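Local coordinates for protein poly(ADP-ribose) glycohydrolase (Thermomonospora curvata, PDB 3SIG) that hydrolyses the glycosidic bonds of poly(ADP-ribose), releasing ADP-ribose, and belongs to the macrodomain-related microbial-type glycohydrolases, at residues 71-76 with 256-261. Residues are numbered along the deposited sequence; the frame is centred on the assembly and turned at random.
Sequences EETTLA and AVWDTA. With AR6 ([(2R,3S,4R,5R)-5-(6-aminopurin-9-yl)-3,4-dihydroxy-oxolan-2-yl]methyl [hydroxy-[[(2R,3S,4R,5S)-3,4,5-trihydroxyoxolan-2-yl]methoxy]phosphoryl] hydrogen phosphate), chain B.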
ATOM      1  N   GLU A  71      -6.635  10.109 -10.639  1.00 13.64           N
ATOM      2  CA  GLU A  71      -7.749   9.757  -9.745  1.00 14.52           C
ATOM      3  C   GLU A  71      -8.009   8.253  -9.689  1.00 16.05           C
ATOM      4  O   GLU A  71      -9.069   7.815  -9.210  1.00 16.09           O
ATOM      5  CB  GLU A  71      -9.033  10.506 -10.120  1.00 18.95           C
ATOM      6  CG  GLU A  71      -8.952  12.018  -9.778  1.00 27.73           C
ATOM      7  CD  GLU A  71     -10.302  12.737  -9.768  1.00 32.47           C
ATOM      8  OE1 GLU A  71     -10.917  12.941  -8.677  1.00 24.38           O
ATOM      9  OE2 GLU A  71     -10.720  13.125 -10.878  1.00 29.47           O
ATOM     10  N   GLU A  72      -7.042   7.478 -10.159  1.00 13.06           N
ATOM     11  CA  GLU A  72      -7.121   6.039 -10.103  1.00 13.11           C
ATOM     12  C   GLU A  72      -7.077   5.541  -8.690  1.00 11.03           C
ATOM     13  O   GLU A  72      -6.446   6.117  -7.816  1.00 10.46           O
ATOM     14  CB  GLU A  72      -5.938   5.413 -10.846  1.00 13.25           C
ATOM     15  CG  GLU A  72      -5.962   5.631 -12.342  1.00 14.09           C
ATOM     16  CD  GLU A  72      -4.657   5.290 -12.999  1.00 13.16           C
ATOM     17  OE1 GLU A  72      -3.636   5.889 -12.628  1.00 13.54           O
ATOM     18  OE2 GLU A  72      -4.658   4.418 -13.887  1.00 16.93           O
ATOM     19  N   THR A  73      -7.695   4.394  -8.471  1.00 10.45           N
ATOM     20  CA  THR A  73      -7.406   3.613  -7.289  1.00 10.11           C
ATOM     21  C   THR A  73      -5.972   3.084  -7.385  1.00  9.33           C
ATOM     22  O   THR A  73      -5.369   2.996  -8.467  1.00  9.52           O
ATOM     23  CB  THR A  73      -8.323   2.394  -7.159  1.00 10.20           C
ATOM     24  OG1 THR A  73      -8.099   1.557  -8.298  1.00 10.69           O
ATOM     25  CG2 THR A  73      -9.781   2.795  -7.111  1.00 12.85           C
ATOM     26  N   THR A  74      -5.428   2.691  -6.243  1.00  8.48           N
ATOM     27  CA  THR A  74      -4.119   2.035  -6.198  1.00  9.07           C
ATOM     28  C   THR A  74      -4.063   0.891  -7.196  1.00  8.14           C
ATOM     29  O   THR A  74      -3.115   0.765  -7.986  1.00  9.09           O
ATOM     30  CB  THR A  74      -3.819   1.513  -4.796  1.00  8.40           C
ATOM     31  OG1 THR A  74      -4.051   2.570  -3.843  1.00  8.01           O
ATOM     32  CG2 THR A  74      -2.392   0.984  -4.676  1.00  8.09           C
ATOM     33  N   LEU A  75      -5.038   0.013  -7.140  1.00  8.76           N
ATOM     34  CA  LEU A  75      -5.016  -1.155  -8.017  1.00 10.18           C
ATOM     35  C   LEU A  75      -5.182  -0.825  -9.474  1.00  9.63           C
ATOM     36  O   LEU A  75      -4.550  -1.460 -10.319  1.00 10.56           O
ATOM     37  CB  LEU A  75      -6.056  -2.159  -7.576  1.00 13.44           C
ATOM     38  CG  LEU A  75      -5.665  -2.851  -6.271  1.00 16.46           C
ATOM     39  CD1 LEU A  75      -6.749  -3.805  -5.884  1.00 18.07           C
ATOM     40  CD2 LEU A  75      -4.321  -3.571  -6.299  1.00 17.30           C
ATOM     41  N   ALA A  76      -5.990   0.171  -9.809  1.00 10.02           N
ATOM     42  CA  ALA A  76      -6.182   0.517 -11.211  1.00 10.28           C
ATOM     43  C   ALA A  76      -4.872   1.045 -11.782  1.00 10.58           C
ATOM     44  O   ALA A  76      -4.459   0.704 -12.886  1.00 11.49           O
ATOM     45  CB  ALA A  76      -7.306   1.535 -11.386  1.00 12.32           C
ATOM     46  N   ALA A 256      -1.736   7.804  -7.177  1.00  8.22           N
ATOM     47  CA  ALA A 256      -3.089   7.381  -7.525  1.00  9.14           C
ATOM     48  C   ALA A 256      -3.971   7.718  -6.330  1.00  8.56           C
ATOM     49  O   ALA A 256      -3.839   7.093  -5.271  1.00  9.05           O
ATOM     50  CB  ALA A 256      -3.114   5.895  -7.818  1.00  9.70           C
ATOM     51  N   VAL A 257      -4.801   8.757  -6.481  1.00  9.52           N
ATOM     52  CA  VAL A 257      -5.547   9.273  -5.367  1.00 10.76           C
ATOM     53  C   VAL A 257      -7.036   9.249  -5.724  1.00 11.10           C
ATOM     54  O   VAL A 257      -7.521  10.119  -6.451  1.00 12.78           O
ATOM     55  CB  VAL A 257      -5.120  10.674  -4.988  1.00 11.00           C
ATOM     56  CG1 VAL A 257      -5.835  11.052  -3.681  1.00 13.32           C
ATOM     57  CG2 VAL A 257      -3.588  10.759  -4.820  1.00 13.04           C
ATOM     58  N   TRP A 258      -7.764   8.256  -5.205  1.00 12.30           N
ATOM     59  CA  TRP A 258      -9.181   8.040  -5.423  1.00 11.67           C
ATOM     60  C   TRP A 258      -9.900   8.507  -4.163  1.00 11.38           C
ATOM     61  O   TRP A 258      -9.885   7.815  -3.132  1.00 11.77           O
ATOM     62  CB  TRP A 258      -9.446   6.559  -5.663  1.00 13.34           C
ATOM     63  CG  TRP A 258     -10.890   6.266  -5.880  1.00 13.83           C
ATOM     64  CD1 TRP A 258     -11.673   6.795  -6.853  1.00 19.44           C
ATOM     65  CD2 TRP A 258     -11.748   5.466  -5.071  1.00 13.42           C
ATOM     66  NE1 TRP A 258     -12.973   6.345  -6.728  1.00 20.78           N
ATOM     67  CE2 TRP A 258     -13.042   5.523  -5.635  1.00 18.84           C
ATOM     68  CE3 TRP A 258     -11.552   4.675  -3.947  1.00 17.40           C
ATOM     69  CZ2 TRP A 258     -14.128   4.814  -5.109  1.00 23.83           C
ATOM     70  CZ3 TRP A 258     -12.632   3.972  -3.418  1.00 20.69           C
ATOM     71  CH2 TRP A 258     -13.907   4.055  -3.995  1.00 20.47           C
ATOM     72  N   ASP A 259     -10.502   9.691  -4.258  1.00 12.78           N
ATOM     73  CA  ASP A 259     -11.069  10.373  -3.109  1.00 13.60           C
ATOM     74  C   ASP A 259     -12.518  10.690  -3.437  1.00 14.21           C
ATOM     75  O   ASP A 259     -12.813  11.613  -4.213  1.00 15.92           O
ATOM     76  CB  ASP A 259     -10.305  11.669  -2.822  1.00 12.55           C
ATOM     77  CG  ASP A 259     -10.763  12.351  -1.555  1.00 12.15           C
ATOM     78  OD1 ASP A 259     -11.738  11.881  -0.924  1.00 14.70           O
ATOM     79  OD2 ASP A 259     -10.109  13.357  -1.191  1.00 14.14           O
ATOM     80  N   THR A 260     -13.444   9.962  -2.832  1.00 13.78           N
ATOM     81  CA  THR A 260     -14.850  10.137  -3.130  1.00 14.89           C
ATOM     82  C   THR A 260     -15.515  11.256  -2.340  1.00 14.85           C
ATOM     83  O   THR A 260     -16.700  11.531  -2.541  1.00 17.97           O
ATOM     84  CB  THR A 260     -15.650   8.852  -2.889  1.00 17.31           C
ATOM     85  OG1 THR A 260     -15.473   8.429  -1.531  1.00 22.05           O
ATOM     86  CG2 THR A 260     -15.163   7.753  -3.839  1.00 20.16           C
ATOM     87  N   ALA A 261     -14.794  11.869  -1.413  1.00 14.50           N
ATOM     88  CA  ALA A 261     -15.375  12.990  -0.677  1.00 14.69           C
ATOM     89  C   ALA A 261     -15.571  14.197  -1.601  1.00 16.05           C
ATOM     90  O   ALA A 261     -14.800  14.405  -2.553  1.00 16.05           O
ATOM     91  CB  ALA A 261     -14.475  13.357   0.493  1.00 16.92           C
TER
HETATM   92  N1  AR6 B 280      -6.912   4.005  -4.045  1.00  9.49           N
HETATM   93  C2  AR6 B 280      -6.309   5.189  -3.987  1.00 10.25           C
HETATM   94  N3  AR6 B 280      -6.563   6.170  -3.074  1.00  8.90           N
HETATM   95  C4  AR6 B 280      -7.506   5.831  -2.166  1.00 10.35           C
HETATM   96  C5  AR6 B 280      -8.182   4.560  -2.180  1.00  9.51           C
HETATM   97  C6  AR6 B 280      -7.817   3.680  -3.164  1.00  9.54           C
HETATM   98  N6  AR6 B 280      -8.451   2.439  -3.247  1.00 11.25           N
HETATM   99  N7  AR6 B 280      -9.081   4.578  -1.055  1.00 10.07           N
HETATM  100  C8  AR6 B 280      -8.958   5.737  -0.500  1.00 10.32           C
HETATM  101  N9  AR6 B 280      -8.043   6.553  -1.097  1.00  9.56           N
HETATM  102  PA  AR6 B 280      -7.042   5.503   3.744  1.00 10.02           P
HETATM  103  PB  AR6 B 280      -5.025   5.924   5.896  1.00  9.49           P
HETATM  104  C1' AR6 B 280      -7.575   7.901  -0.786  1.00 10.60           C
HETATM  105  O1A AR6 B 280      -8.023   6.276   4.551  1.00 11.74           O
HETATM  106  O1B AR6 B 280      -3.541   5.628   5.801  1.00  9.97           O
HETATM  107  C1D AR6 B 280      -7.612   1.336   6.898  1.00 10.70           C
HETATM  108  O1D AR6 B 280      -8.691   0.873   7.660  1.00 12.62           O
HETATM  109  C2' AR6 B 280      -8.586   8.748  -0.042  1.00  9.74           C
HETATM  110  O2' AR6 B 280      -8.473  10.085  -0.440  1.00 12.26           O
HETATM  111  O2A AR6 B 280      -7.420   4.110   3.312  1.00 10.77           O
HETATM  112  O2B AR6 B 280      -5.451   7.324   6.183  1.00 10.19           O
HETATM  113  C2D AR6 B 280      -6.394   0.659   7.391  1.00 11.61           C
HETATM  114  O2D AR6 B 280      -6.459  -0.713   7.567  1.00  9.81           O
HETATM  115  C3' AR6 B 280      -8.140   8.596   1.367  1.00 11.11           C
HETATM  116  O3' AR6 B 280      -8.453   9.703   2.149  1.00 12.06           O
HETATM  117  O3A AR6 B 280      -5.637   5.487   4.490  1.00  9.27           O
HETATM  118  C3D AR6 B 280      -5.848   1.560   8.415  1.00  9.66           C
HETATM  119  O3D AR6 B 280      -6.469   1.143   9.603  1.00 13.34           O
HETATM  120  C4' AR6 B 280      -6.654   8.400   1.281  1.00 10.59           C
HETATM  121  O4' AR6 B 280      -6.402   7.900  -0.013  1.00  9.66           O
HETATM  122  C4D AR6 B 280      -6.304   2.897   7.950  1.00  9.86           C
HETATM  123  O4D AR6 B 280      -7.447   2.721   7.126  1.00 11.50           O
HETATM  124  C5' AR6 B 280      -6.042   7.491   2.338  1.00 10.40           C
HETATM  125  O5' AR6 B 280      -6.691   6.230   2.349  1.00 10.44           O
HETATM  126  C5D AR6 B 280      -5.230   3.686   7.201  1.00  9.41           C
HETATM  127  O5D AR6 B 280      -5.732   4.985   6.951  1.00  9.55           O
HETATM  128  O   HOH W   1     -10.022  11.327  -6.591  1.00 16.25           O
HETATM  129  O   HOH W   2      -2.606   4.704  -4.351  1.00  9.79           O
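Trp258 holds CG anti to its backbone N (chi1 179°), and chi2 (58°) turns the indole so that it lies beside the methyl of Thr73, whose CG2 is anti to its carbonyl carbon. Thr73 CG2 lies over one face of the Trp258 five-membered ring, 4.1 Å from its centroid, a CH-pi contact. Thr260 CG2 covers the opposite face toward its rim, while adenine atom C5 of the bound ADP-ribose meets the indole edge at Trp258 CE3, 3.8 Å away. An alanine in place of Trp258 would probably leave the Thr73 methyl without its aromatic partner and open a gap beside the adenine. Thr73 is the N-cap of helix 74-84: its OG1 accepts from Ala76 N at 2.9 Å and also bonds Asp159. The next amide, Thr74 N, donates a hydrogen bond to adenine N1 (3.0 Å, 153°). No direct hydrogen bond joins the two segments. Ala256 CB packs 3.3 Å from Glu72 O, and Glu71 CA makes a CH···O contact with Val257 O. One water donates to Glu71 OE1 and Val257 O and accepts from Asp259 N; another links Thr74 OG1, itself bonded to Gln111, with Ala256 O. The contact thus joins the loop after strand 252-256 to the helix start beyond the neighbouring parallel strand 66-70, forming the adenine end of the macrodomain-like pocket, where a backbone N-H reads N1 as an acceptor.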